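Local coordinates for recombination protein RecR (Deinococcus radiodurans, PDB 1VDD) that binds DNA and zinc and probably takes part, with RecF and RecO, in a RecBC-independent pathway of recombinational DNA repair, at residues Cys60-Asp65 and Tyr104-Gly109; Gln79-Val84 and Gly134-Leu139; Pro126-Val131 and Gln155-Pro160; His55-Cys60 and Glu67-Cys72; Ile168-Pro173 and Leu186-Thr191. All blocks are in the same frame, centred on the assembly; numbering follows the deposited sequence.

Contact 1 (Cys60-Asp65 and Tyr104-Gly109); sequences CFNITD and YHVLHG. With ZN (zinc ion), chain E.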
# COMPACT_ATOMS: atom_id res chain seq x y z
N CYS A 60 -7.56 37.78 -8.73
CA CYS A 60 -7.69 36.57 -7.95
C CYS A 60 -6.23 36.19 -8.05
O CYS A 60 -5.52 36.78 -8.85
CB CYS A 60 -8.54 35.54 -8.67
SG CYS A 60 -7.94 35.13 -10.33
N PHE A 61 -5.75 35.23 -7.28
CA PHE A 61 -4.34 34.90 -7.42
C PHE A 61 -4.11 33.53 -8.05
O PHE A 61 -3.26 32.75 -7.62
CB PHE A 61 -3.66 35.06 -6.07
CG PHE A 61 -3.57 36.50 -5.63
CD1 PHE A 61 -4.73 37.22 -5.35
CD2 PHE A 61 -2.35 37.16 -5.62
CE1 PHE A 61 -4.68 38.58 -5.06
CE2 PHE A 61 -2.28 38.53 -5.33
CZ PHE A 61 -3.45 39.24 -5.06
N ASN A 62 -4.90 33.27 -9.09
CA ASN A 62 -4.81 32.03 -9.84
C ASN A 62 -3.60 32.17 -10.77
O ASN A 62 -3.32 33.26 -11.26
CB ASN A 62 -6.09 31.83 -10.65
CG ASN A 62 -6.16 30.48 -11.30
OD1 ASN A 62 -5.89 29.46 -10.66
ND2 ASN A 62 -6.54 30.45 -12.57
N ILE A 63 -2.88 31.09 -11.00
CA ILE A 63 -1.69 31.16 -11.84
C ILE A 63 -1.92 31.45 -13.33
O ILE A 63 -2.80 30.85 -13.96
CB ILE A 63 -0.85 29.86 -11.69
CG1 ILE A 63 -0.20 29.84 -10.30
CG2 ILE A 63 0.24 29.78 -12.76
CD1 ILE A 63 0.68 28.64 -10.05
N THR A 64 -1.13 32.38 -13.87
CA THR A 64 -1.20 32.72 -15.30
C THR A 64 0.09 33.35 -15.79
O THR A 64 1.08 33.41 -15.07
CB THR A 64 -2.34 33.72 -15.66
OG1 THR A 64 -2.30 34.85 -14.79
CG2 THR A 64 -3.70 33.03 -15.59
N ASP A 65 0.03 33.83 -17.03
CA ASP A 65 1.16 34.48 -17.69
C ASP A 65 0.73 35.81 -18.32
O ASP A 65 1.47 36.40 -19.12
CB ASP A 65 1.70 33.55 -18.78
CG ASP A 65 0.64 33.19 -19.82
OD1 ASP A 65 0.93 32.38 -20.72
OD2 ASP A 65 -0.48 33.72 -19.73
N TYR A 104 -12.77 32.56 -9.37
CA TYR A 104 -12.09 31.90 -8.25
C TYR A 104 -11.25 32.93 -7.48
O TYR A 104 -11.07 34.04 -7.94
CB TYR A 104 -11.14 30.81 -8.75
CG TYR A 104 -11.78 29.70 -9.51
CD1 TYR A 104 -11.77 29.68 -10.90
CD2 TYR A 104 -12.39 28.63 -8.84
CE1 TYR A 104 -12.33 28.64 -11.60
CE2 TYR A 104 -12.96 27.60 -9.53
CZ TYR A 104 -12.94 27.60 -10.92
OH TYR A 104 -13.53 26.58 -11.62
N HIS A 105 -10.78 32.54 -6.31
CA HIS A 105 -9.89 33.38 -5.51
C HIS A 105 -8.95 32.43 -4.78
O HIS A 105 -9.40 31.46 -4.16
CB HIS A 105 -10.62 34.25 -4.50
CG HIS A 105 -9.72 35.25 -3.83
ND1 HIS A 105 -9.29 36.40 -4.46
CD2 HIS A 105 -9.09 35.22 -2.63
CE1 HIS A 105 -8.43 37.03 -3.68
NE2 HIS A 105 -8.29 36.34 -2.56
N VAL A 106 -7.65 32.69 -4.84
CA VAL A 106 -6.70 31.80 -4.22
C VAL A 106 -5.88 32.33 -3.03
O VAL A 106 -4.96 33.13 -3.19
CB VAL A 106 -5.71 31.27 -5.28
CG1 VAL A 106 -4.78 30.26 -4.66
CG2 VAL A 106 -6.48 30.66 -6.45
N LEU A 107 -6.25 31.89 -1.83
CA LEU A 107 -5.50 32.25 -0.64
C LEU A 107 -4.35 31.31 -0.91
O LEU A 107 -4.60 30.13 -1.12
CB LEU A 107 -6.23 31.78 0.61
CG LEU A 107 -7.75 31.93 0.61
CD1 LEU A 107 -8.29 31.30 1.86
CD2 LEU A 107 -8.14 33.40 0.51
N HIS A 108 -3.11 31.76 -0.92
CA HIS A 108 -2.09 30.77 -1.22
C HIS A 108 -1.72 29.93 -0.01
O HIS A 108 -0.55 29.81 0.34
CB HIS A 108 -0.88 31.43 -1.87
CG HIS A 108 -0.96 31.48 -3.37
ND1 HIS A 108 -2.02 32.06 -4.03
CD2 HIS A 108 -0.15 30.97 -4.32
CE1 HIS A 108 -1.85 31.91 -5.34
NE2 HIS A 108 -0.73 31.25 -5.54
N GLY A 109 -2.73 29.35 0.61
CA GLY A 109 -2.51 28.50 1.77
C GLY A 109 -3.72 28.39 2.68
O GLY A 109 -4.85 28.66 2.30
ZN ZN E . -7.69 35.96 -12.04

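Contact 2 (Gln79-Val84 and Gly134-Leu139); sequences QRTICV and GMEVIL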
# COMPACT_ATOMS: atom_id res chain seq x y z
N GLN A 79 -19.88 36.30 -13.50
CA GLN A 79 -19.16 37.35 -12.76
C GLN A 79 -19.70 37.61 -11.36
O GLN A 79 -19.20 38.48 -10.64
CB GLN A 79 -19.23 38.65 -13.56
CG GLN A 79 -17.90 39.34 -13.75
CD GLN A 79 -16.90 38.46 -14.44
OE1 GLN A 79 -17.27 37.57 -15.20
NE2 GLN A 79 -15.62 38.71 -14.20
N ARG A 80 -20.71 36.85 -10.94
CA ARG A 80 -21.27 37.09 -9.64
C ARG A 80 -20.96 36.10 -8.53
O ARG A 80 -21.39 36.31 -7.40
CB ARG A 80 -22.79 37.30 -9.75
CG ARG A 80 -23.60 36.09 -10.17
CD ARG A 80 -25.09 36.36 -10.06
NE ARG A 80 -25.83 35.15 -9.71
CZ ARG A 80 -25.94 34.08 -10.49
NH1 ARG A 80 -25.35 34.07 -11.68
NH2 ARG A 80 -26.63 33.02 -10.08
N THR A 81 -20.20 35.05 -8.83
CA THR A 81 -19.86 34.09 -7.79
C THR A 81 -18.34 33.91 -7.66
O THR A 81 -17.64 33.73 -8.66
CB THR A 81 -20.53 32.69 -8.00
OG1 THR A 81 -19.93 32.01 -9.11
CG2 THR A 81 -22.01 32.83 -8.27
N ILE A 82 -17.84 34.00 -6.43
CA ILE A 82 -16.41 33.82 -6.18
C ILE A 82 -16.21 32.61 -5.29
O ILE A 82 -16.78 32.50 -4.19
CB ILE A 82 -15.77 35.05 -5.48
CG1 ILE A 82 -15.81 36.26 -6.40
CG2 ILE A 82 -14.32 34.74 -5.12
CD1 ILE A 82 -15.15 37.47 -5.79
N CYS A 83 -15.38 31.69 -5.78
CA CYS A 83 -15.07 30.45 -5.09
C CYS A 83 -13.70 30.56 -4.46
O CYS A 83 -12.69 30.47 -5.14
CB CYS A 83 -15.09 29.30 -6.10
SG CYS A 83 -15.12 27.66 -5.41
N VAL A 84 -13.66 30.78 -3.15
CA VAL A 84 -12.38 30.90 -2.47
C VAL A 84 -11.75 29.53 -2.31
O VAL A 84 -12.40 28.57 -1.88
CB VAL A 84 -12.54 31.55 -1.10
CG1 VAL A 84 -11.17 31.83 -0.51
CG2 VAL A 84 -13.35 32.80 -1.23
N GLY A 134 -25.34 40.99 -4.06
CA GLY A 134 -25.92 40.33 -5.21
C GLY A 134 -24.88 39.38 -5.76
O GLY A 134 -24.90 39.01 -6.94
N MET A 135 -23.97 38.98 -4.87
CA MET A 135 -22.88 38.06 -5.18
C MET A 135 -22.84 36.94 -4.16
O MET A 135 -23.41 37.04 -3.07
CB MET A 135 -21.54 38.80 -5.14
CG MET A 135 -21.01 39.27 -6.48
SD MET A 135 -19.55 40.31 -6.24
CE MET A 135 -18.29 39.09 -5.93
N GLU A 136 -22.16 35.85 -4.52
CA GLU A 136 -22.04 34.73 -3.61
C GLU A 136 -20.58 34.35 -3.41
O GLU A 136 -19.79 34.33 -4.36
CB GLU A 136 -22.80 33.51 -4.15
CG GLU A 136 -22.50 32.21 -3.41
CD GLU A 136 -23.35 31.03 -3.87
OE1 GLU A 136 -23.49 30.83 -5.10
OE2 GLU A 136 -23.87 30.30 -3.00
N VAL A 137 -20.21 34.06 -2.18
CA VAL A 137 -18.85 33.65 -1.92
C VAL A 137 -18.88 32.22 -1.43
O VAL A 137 -19.30 31.93 -0.31
CB VAL A 137 -18.16 34.54 -0.87
CG1 VAL A 137 -16.78 33.99 -0.55
CG2 VAL A 137 -18.04 35.95 -1.41
N ILE A 138 -18.47 31.31 -2.31
CA ILE A 138 -18.44 29.90 -1.98
C ILE A 138 -17.11 29.64 -1.31
O ILE A 138 -16.06 29.96 -1.88
CB ILE A 138 -18.53 29.03 -3.24
CG1 ILE A 138 -19.84 29.31 -3.97
CG2 ILE A 138 -18.41 27.58 -2.86
CD1 ILE A 138 -19.92 28.70 -5.36
N LEU A 139 -17.15 29.08 -0.11
CA LEU A 139 -15.92 28.79 0.60
C LEU A 139 -15.53 27.35 0.31
O LEU A 139 -16.18 26.41 0.79
CB LEU A 139 -16.10 29.02 2.09
CG LEU A 139 -16.60 30.44 2.36
CD1 LEU A 139 -16.79 30.64 3.86
CD2 LEU A 139 -15.63 31.46 1.77

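Contact 3 (Pro126-Val131 and Gln155-Pro160); sequences PLLPRV and QRLLEP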
# COMPACT_ATOMS: atom_id res chain seq x y z
N PRO A 126 -6.89 41.09 -0.80
CA PRO A 126 -7.39 41.34 -2.16
C PRO A 126 -8.74 40.72 -2.52
O PRO A 126 -9.23 40.91 -3.63
CB PRO A 126 -6.26 40.82 -3.04
CG PRO A 126 -5.63 39.76 -2.20
CD PRO A 126 -5.60 40.40 -0.85
N LEU A 127 -9.33 39.98 -1.58
CA LEU A 127 -10.62 39.35 -1.81
C LEU A 127 -11.75 40.31 -1.44
O LEU A 127 -12.71 40.49 -2.20
CB LEU A 127 -10.74 38.06 -1.00
CG LEU A 127 -11.94 37.13 -1.26
CD1 LEU A 127 -13.18 37.65 -0.59
CD2 LEU A 127 -12.17 36.99 -2.76
N LEU A 128 -11.63 40.91 -0.25
CA LEU A 128 -12.63 41.85 0.25
C LEU A 128 -13.17 42.80 -0.82
O LEU A 128 -14.37 42.80 -1.10
CB LEU A 128 -12.06 42.67 1.41
CG LEU A 128 -11.53 41.93 2.63
CD1 LEU A 128 -11.24 42.94 3.71
CD2 LEU A 128 -12.55 40.90 3.14
N PRO A 129 -12.29 43.60 -1.43
CA PRO A 129 -12.78 44.53 -2.46
C PRO A 129 -13.52 43.85 -3.61
O PRO A 129 -14.35 44.48 -4.26
CB PRO A 129 -11.50 45.24 -2.90
CG PRO A 129 -10.45 44.22 -2.69
CD PRO A 129 -10.82 43.64 -1.36
N ARG A 130 -13.24 42.58 -3.87
CA ARG A 130 -13.93 41.88 -4.95
C ARG A 130 -15.35 41.47 -4.58
O ARG A 130 -16.17 41.21 -5.46
CB ARG A 130 -13.17 40.62 -5.36
CG ARG A 130 -11.85 40.87 -6.06
CD ARG A 130 -11.22 39.57 -6.44
NE ARG A 130 -12.01 38.83 -7.42
CZ ARG A 130 -11.82 37.54 -7.69
NH1 ARG A 130 -10.88 36.87 -7.05
NH2 ARG A 130 -12.57 36.93 -8.61
N VAL A 131 -15.62 41.42 -3.28
CA VAL A 131 -16.94 41.01 -2.81
C VAL A 131 -17.93 42.16 -2.64
O VAL A 131 -17.67 43.13 -1.93
CB VAL A 131 -16.83 40.25 -1.47
CG1 VAL A 131 -18.22 39.81 -1.00
CG2 VAL A 131 -15.92 39.03 -1.63
N GLN A 155 -15.70 33.62 6.50
CA GLN A 155 -17.12 33.89 6.69
C GLN A 155 -17.28 35.17 7.53
O GLN A 155 -17.97 36.11 7.12
CB GLN A 155 -17.79 32.72 7.41
CG GLN A 155 -19.27 32.92 7.71
CD GLN A 155 -19.88 31.78 8.51
OE1 GLN A 155 -21.01 31.89 9.01
NE2 GLN A 155 -19.15 30.67 8.63
N ARG A 156 -16.63 35.19 8.70
CA ARG A 156 -16.68 36.33 9.60
C ARG A 156 -16.33 37.60 8.83
O ARG A 156 -17.10 38.56 8.81
CB ARG A 156 -15.67 36.16 10.74
CG ARG A 156 -15.96 35.03 11.73
CD ARG A 156 -17.05 35.41 12.73
NE ARG A 156 -17.50 34.27 13.53
CZ ARG A 156 -16.74 33.60 14.41
NH1 ARG A 156 -15.47 33.96 14.60
NH2 ARG A 156 -17.25 32.58 15.09
N LEU A 157 -15.16 37.58 8.19
CA LEU A 157 -14.67 38.73 7.44
C LEU A 157 -15.60 39.22 6.36
O LEU A 157 -15.91 40.41 6.30
CB LEU A 157 -13.31 38.42 6.82
CG LEU A 157 -12.13 39.21 7.40
CD1 LEU A 157 -10.85 38.90 6.63
CD2 LEU A 157 -12.44 40.69 7.31
N LEU A 158 -16.05 38.32 5.49
CA LEU A 158 -16.91 38.72 4.39
C LEU A 158 -18.32 39.14 4.81
O LEU A 158 -18.97 39.90 4.09
CB LEU A 158 -16.98 37.59 3.37
CG LEU A 158 -15.63 37.17 2.79
CD1 LEU A 158 -15.87 36.09 1.77
CD2 LEU A 158 -14.93 38.34 2.14
N GLU A 159 -18.77 38.66 5.96
CA GLU A 159 -20.10 38.98 6.48
C GLU A 159 -20.56 40.43 6.29
O GLU A 159 -21.59 40.67 5.66
CB GLU A 159 -20.17 38.63 7.97
CG GLU A 159 -21.49 38.98 8.64
CD GLU A 159 -22.66 38.25 8.02
OE1 GLU A 159 -22.93 38.48 6.83
OE2 GLU A 159 -23.31 37.45 8.74
N PRO A 160 -19.81 41.41 6.83
CA PRO A 160 -20.20 42.81 6.68
C PRO A 160 -20.50 43.26 5.25
O PRO A 160 -21.29 44.17 5.04
CB PRO A 160 -19.04 43.57 7.31
CG PRO A 160 -17.88 42.63 7.16
CD PRO A 160 -18.51 41.31 7.51

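Contact 4 (His55-Cys60 and Glu67-Cys72); sequences HVCPIC and EKCDVC. With ZN (zinc ion), chain E.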
# COMPACT_ATOMS: atom_id res chain seq x y z
N HIS A 55 3.30 33.71 -13.12
CA HIS A 55 3.12 34.62 -12.01
C HIS A 55 1.69 34.51 -11.51
O HIS A 55 0.83 33.92 -12.16
CB HIS A 55 3.43 36.06 -12.45
CG HIS A 55 2.59 36.54 -13.59
ND1 HIS A 55 1.25 36.83 -13.46
CD2 HIS A 55 2.90 36.76 -14.89
CE1 HIS A 55 0.77 37.21 -14.62
NE2 HIS A 55 1.75 37.18 -15.51
N VAL A 56 1.45 35.09 -10.35
CA VAL A 56 0.14 35.07 -9.75
C VAL A 56 -0.73 36.19 -10.31
O VAL A 56 -0.25 37.28 -10.56
CB VAL A 56 0.27 35.20 -8.20
CG1 VAL A 56 0.61 36.62 -7.81
CG2 VAL A 56 -0.99 34.75 -7.55
N CYS A 57 -2.02 35.90 -10.53
CA CYS A 57 -2.95 36.91 -11.05
C CYS A 57 -3.13 38.01 -10.01
O CYS A 57 -3.24 37.73 -8.81
CB CYS A 57 -4.32 36.26 -11.38
SG CYS A 57 -5.66 37.40 -11.86
N PRO A 58 -3.17 39.27 -10.44
CA PRO A 58 -3.33 40.39 -9.51
C PRO A 58 -4.72 40.47 -8.86
O PRO A 58 -4.84 40.87 -7.70
CB PRO A 58 -3.03 41.59 -10.39
CG PRO A 58 -3.61 41.17 -11.71
CD PRO A 58 -3.11 39.74 -11.84
N ILE A 59 -5.76 40.09 -9.61
CA ILE A 59 -7.14 40.12 -9.12
C ILE A 59 -7.35 38.96 -8.16
O ILE A 59 -7.36 39.14 -6.93
CB ILE A 59 -8.15 39.97 -10.28
CG1 ILE A 59 -7.84 41.00 -11.39
CG2 ILE A 59 -9.57 40.10 -9.75
CD1 ILE A 59 -7.67 42.44 -10.90
N CYS A 60 -7.56 37.78 -8.73
CA CYS A 60 -7.69 36.57 -7.95
C CYS A 60 -6.23 36.19 -8.05
O CYS A 60 -5.52 36.78 -8.85
CB CYS A 60 -8.54 35.54 -8.67
SG CYS A 60 -7.94 35.13 -10.33
N GLU A 67 -2.08 39.62 -17.86
CA GLU A 67 -2.42 40.73 -16.98
C GLU A 67 -3.46 40.21 -16.00
O GLU A 67 -3.38 40.48 -14.80
CB GLU A 67 -3.00 41.91 -17.79
CG GLU A 67 -2.03 42.54 -18.80
CD GLU A 67 -2.61 43.76 -19.53
OE1 GLU A 67 -2.88 44.79 -18.86
OE2 GLU A 67 -2.78 43.71 -20.77
N LYS A 68 -4.43 39.46 -16.52
CA LYS A 68 -5.47 38.86 -15.70
C LYS A 68 -5.51 37.37 -16.04
O LYS A 68 -5.14 36.98 -17.15
CB LYS A 68 -6.85 39.46 -16.01
CG LYS A 68 -6.88 40.96 -16.23
CD LYS A 68 -6.48 41.30 -17.66
CE LYS A 68 -6.68 42.77 -17.98
NZ LYS A 68 -6.29 43.06 -19.38
N CYS A 69 -5.94 36.55 -15.09
CA CYS A 69 -6.02 35.11 -15.32
C CYS A 69 -7.09 34.85 -16.39
O CYS A 69 -7.98 35.68 -16.60
CB CYS A 69 -6.40 34.39 -14.03
SG CYS A 69 -8.11 34.63 -13.50
N ASP A 70 -7.02 33.71 -17.07
CA ASP A 70 -8.01 33.37 -18.10
C ASP A 70 -9.44 33.39 -17.54
O ASP A 70 -10.39 33.65 -18.27
CB ASP A 70 -7.73 31.99 -18.71
CG ASP A 70 -8.71 31.64 -19.82
OD1 ASP A 70 -8.78 32.38 -20.83
OD2 ASP A 70 -9.42 30.62 -19.69
N VAL A 71 -9.57 33.09 -16.26
CA VAL A 71 -10.88 33.08 -15.62
C VAL A 71 -11.38 34.51 -15.49
O VAL A 71 -12.53 34.81 -15.80
CB VAL A 71 -10.81 32.46 -14.22
CG1 VAL A 71 -12.13 32.67 -13.49
CG2 VAL A 71 -10.47 30.99 -14.33
N CYS A 72 -10.51 35.39 -15.01
CA CYS A 72 -10.86 36.79 -14.84
C CYS A 72 -11.22 37.39 -16.21
O CYS A 72 -12.24 38.06 -16.35
CB CYS A 72 -9.69 37.57 -14.19
SG CYS A 72 -9.40 37.24 -12.39
ZN ZN E . -7.69 35.96 -12.04

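Contact 5 (Ile168-Pro173 and Leu186-Thr191); sequences IAYGVP and LGRALT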
# COMPACT_ATOMS: atom_id res chain seq x y z
N ILE A 168 -18.77 24.53 0.86
CA ILE A 168 -19.04 23.32 0.09
C ILE A 168 -19.54 22.25 1.05
O ILE A 168 -19.25 22.29 2.24
CB ILE A 168 -17.79 22.84 -0.70
CG1 ILE A 168 -16.60 22.63 0.24
CG2 ILE A 168 -17.41 23.87 -1.74
CD1 ILE A 168 -15.35 22.19 -0.49
N ALA A 169 -20.27 21.27 0.53
CA ALA A 169 -20.86 20.23 1.36
C ALA A 169 -19.95 19.17 1.96
O ALA A 169 -19.29 18.41 1.25
CB ALA A 169 -22.00 19.55 0.59
N TYR A 170 -19.91 19.12 3.29
CA TYR A 170 -19.14 18.08 3.97
C TYR A 170 -20.01 16.88 3.69
O TYR A 170 -21.23 16.97 3.82
CB TYR A 170 -19.08 18.34 5.47
CG TYR A 170 -18.06 19.37 5.88
CD1 TYR A 170 -17.98 20.60 5.23
CD2 TYR A 170 -17.16 19.12 6.92
CE1 TYR A 170 -17.05 21.56 5.60
CE2 TYR A 170 -16.22 20.08 7.30
CZ TYR A 170 -16.17 21.30 6.64
OH TYR A 170 -15.24 22.25 6.99
N GLY A 171 -19.43 15.76 3.31
CA GLY A 171 -20.28 14.62 3.03
C GLY A 171 -19.55 13.39 2.56
O GLY A 171 -18.33 13.41 2.38
N VAL A 172 -20.29 12.31 2.34
CA VAL A 172 -19.67 11.08 1.91
C VAL A 172 -19.18 11.31 0.49
O VAL A 172 -19.83 12.01 -0.29
CB VAL A 172 -20.70 9.91 1.98
CG1 VAL A 172 -21.27 9.83 3.39
CG2 VAL A 172 -21.83 10.11 0.98
N PRO A 173 -18.01 10.76 0.15
CA PRO A 173 -17.48 10.95 -1.20
C PRO A 173 -18.22 10.04 -2.20
O PRO A 173 -18.84 9.06 -1.79
CB PRO A 173 -16.00 10.60 -1.06
CG PRO A 173 -15.95 9.61 0.06
CD PRO A 173 -17.10 9.98 1.00
N LEU A 186 -19.88 10.81 8.19
CA LEU A 186 -21.25 10.32 8.24
C LEU A 186 -22.17 11.26 9.01
O LEU A 186 -23.26 11.60 8.55
CB LEU A 186 -21.31 8.95 8.89
CG LEU A 186 -21.12 7.76 7.97
CD1 LEU A 186 -21.35 6.51 8.78
CD2 LEU A 186 -22.12 7.84 6.81
N GLY A 187 -21.73 11.67 10.19
CA GLY A 187 -22.52 12.59 10.98
C GLY A 187 -22.78 13.89 10.24
O GLY A 187 -23.78 14.55 10.49
N ARG A 188 -21.88 14.27 9.33
CA ARG A 188 -22.08 15.51 8.59
C ARG A 188 -22.94 15.23 7.38
O ARG A 188 -23.78 16.05 7.01
CB ARG A 188 -20.74 16.09 8.14
CG ARG A 188 -19.84 16.55 9.27
CD ARG A 188 -19.75 18.08 9.36
NE ARG A 188 -18.91 18.49 10.49
CZ ARG A 188 -18.66 19.76 10.82
NH1 ARG A 188 -19.18 20.76 10.11
NH2 ARG A 188 -17.89 20.03 11.87
N ALA A 189 -22.74 14.08 6.75
CA ALA A 189 -23.55 13.73 5.59
C ALA A 189 -24.99 13.56 6.05
O ALA A 189 -25.92 13.70 5.26
CB ALA A 189 -23.07 12.44 4.97
N LEU A 190 -25.16 13.24 7.32
CA LEU A 190 -26.49 13.04 7.86
C LEU A 190 -27.16 14.35 8.26
O LEU A 190 -28.26 14.65 7.79
CB LEU A 190 -26.42 12.10 9.07
CG LEU A 190 -27.55 11.08 9.19
CD1 LEU A 190 -27.46 10.39 10.54
CD2 LEU A 190 -28.89 11.76 9.03
N THR A 191 -26.50 15.12 9.11
CA THR A 191 -27.06 16.39 9.57
C THR A 191 -27.23 17.32 8.39
O THR A 191 -28.06 18.23 8.42
CB THR A 191 -26.15 17.10 10.60
OG1 THR A 191 -24.88 17.39 10.00
CG2 THR A 191 -25.94 16.24 11.83

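Contact 1 (Cys60-Asp65 and Tyr104-Gly109)
The seam between the C4-type zinc finger and strand 103-106 of the Toprim domain runs through this contact, C60 lying beside H105 and F61 beside V106. C60 belongs to the metal site: with chi1 at 56° its SG sits in the crowded position between N and the carbonyl carbon and binds ZN at 1.9 Å, while its CA packs 3.8 Å from H105 ND1. F61 and H105 run side by side, pointing the same way, and H105 CE1 meets the edge of the F61 ring at CD1 (4.1 Å). V106 fills the next step, its CB 4.4 Å from F61 CB and its CG2 4.0 Å from N62 CA. H108, centre of an inverse gamma turn, closes the far end. Its ND1 bonds to V106 O (3.2 Å, 159°), approaching from 59° above the carbonyl plane, and its CE1 lies 3.7 Å from F61 CB. An alanine at H108 would probably lose that bond, the packing on F61 and the perpendicular meeting with the H123 ring, leaving that turn less firmly set. No hydrogen bond joins the two segments, so the seam rests on ring and aliphatic packing, while polar ends are satisfied by neighbours: H105 NE2 by H123 O, Y104 OH by E95.

Contact 2 (Gln79-Val84 and Gly134-Leu139)
I82 carries CG1 anti to its carbonyl carbon with CD1 extended beyond it, and M135 bends at chi3 (78°), so that M135 CE crosses obliquely onto I82 CD1 at 3.5 Å. In V84 the branch anti to the carbonyl carbon, CG2, reaches V137 CG1 at 3.7 Å and L139 CD2 at 4.0 Å. I82, V84, V137 and L139 share one face of the parallel Toprim sheet, M135 CE reaching I82 from just before the strand, and L154 and L158 of helix 145-158 cover V84 and V137. Strands 81-84 and 136-139 run 20° apart in direction, and four backbone bonds set their register. I82 bonds both ways: its N donates to E136 O (2.9 Å, 170°), nearly along the C=O axis, and its O accepts from I138 N at 2.8 Å. E136 N to R80 O (3.0 Å) and V84 N to I138 O (2.8 Å) extend the pattern at the two ends. On the face bearing T81, E136, C83 and I138, C83 SG lies 4.2 Å from I138 CG2, and E136 runs alongside T81. The E136 carboxylate is divided between S166 OG and a salt bridge to R193 of the third subunit. Aliphatic packing thus serves the helix-covered face, while the opposite face places a charge, probably kept ionised by that arginine, at a subunit boundary.

Contact 3 (Pro126-Val131 and Gln155-Pro160)
L158 CD2 is the hub of the contact, meeting three side chains of 126-131: L127 CD1 at 3.3 Å, L128 CD2 at 3.6 Å and V131 CG2 at 4.0 Å. The packing joins the last turn of helix 145-158 in the Toprim fold to a loop and 3-10 turn that precede strand 136-139. L127 and V131 each cross L158 at about a right angle, whereas L128 meets it obliquely. L127 CD1 makes the shortest of these approaches and also lies 3.9 Å from L158 CD1, so it touches both methyls of L158. One residue back on the helix, L157 crosses L128 at about a right angle, CD2 to CD2 at 4.2 Å. The L158 side chain is aimed by its first torsion (-58°), which sets CG anti to the carbonyl carbon. Its partners are positioned by the 3-10 turn: L127 O accepts from R130 N at 2.7 Å, and L128 O from V131 N at 2.9 Å. Further out, L127 leans on I82 and H105, both V131 and L158 rest on V137 of the sheet, and R130 NH1 reaches back to Y104 O. No hydrogen bond crosses between the segments. At the helix end, the final turn is closed by E159 N bonding to Q155 O at 2.9 Å.

Contact 4 (His55-Cys60 and Glu67-Cys72)
This is a metal-centred contact, in which the two halves of the zinc finger are tied through one zinc ion at the border with the Toprim domain. The 55-60 side supplies C57 and C60, the 67-72 side C69 and C72. C57 SG stands anti to its backbone N (chi1 173°) and binds ZN at 2.5 Å, the longest of the four bonds; C69 SG is at 2.0 Å from ZN and C72 SG at 2.2 Å. C69 takes the crowded rotamer, whereas C72 places SG anti to its carbonyl carbon. Two C-x-x-C pairs sharing a single metal make this a C4 zinc finger, and the second pair straddles the start of helix 70-73. C69 is the N-cap of that helix: its SG accepts from C72 N (2.9 Å, 155°) while also holding zinc, so the helix amide would probably help stabilise a thiolate there. A second, weak N-H to sulfur bond crosses the contact, from C69 N to C57 SG (3.4 Å, 149°). Close by, the beta carbons of C57 and C69 pack. Away from the metal, the P58 ring lies against the backbone carbonyl of E67, with CD 3.1 Å from E67 O. I59 CB lies 3.7 Å from C72 SG, covering that sulfur on one side, and the R130 side chain touches both I59 and C60 from the Toprim domain.

Contact 5 (Ile168-Pro173 and Leu186-Thr191)
G187 O is gripped twice, both times by T191: the backbone N donates the helical bond at 3.1 Å, and OG1 adds a second at 3.1 Å, in the carbonyl plane and on a lone pair. This holds the last turn of helix 183-191, the C-terminal helix of RecR, which packs against the loop leaving Toprim strand 164-167. Across the contact the main side-chain pair is Y170 with R188, which lie side by side and point the same way. R188 bends at chi2 and carries its guanidinium over one face of the ring, the planes 24° apart. R188 NH1 is 4.0 Å above the Y170 ring plane, toward the rim, and R188 CD packs on Y170 CD2 at 3.7 Å. Weak hydrogen bonds between Y170 OH and the side chains of D148 and R167 help to fix the other end of the ring. An alanine at Y170 would probably leave R188 without its flat support and break the link to D148 and R167. The third subunit lies against both segments and shares backbone hydrogen bonds with A169, G171, V172 and A189, as suits a ring-shaped assembly. Where the two backbones come closest, at G171 and A189, G171 CA is 4.0 Å from A189 CB. V172 CG1, anti to its carbonyl carbon, then touches A189 CB at 3.5 Å and L186 CD2 at 4.0 Å.

Overall arrangement
Contacts 2, 3 and 5 are buried, whereas contacts 1 and 4, around the zinc finger, are only partly so. Contacts 1 and 4 share C60 and the metal, and strands 55-56 and 63-64 pair between them; contact 4 relies on coordination, contact 1 on packing. Contact 1 meets contact 2 through neighbouring strands of the Toprim sheet, H105 N approaching C83 O. Contact 3 covers that sheet with leucines, and its R130 reaches back to both zinc-finger contacts. Backbone-to-backbone hydrogen bonds across the segments occur in contact 2 alone. Contact 5, about 33 Å from contact 4 between centres, lies on the opposite side of the chain centre; contacts 2, 3 and 5 touch the third subunit, contacts 1 and 4 the second.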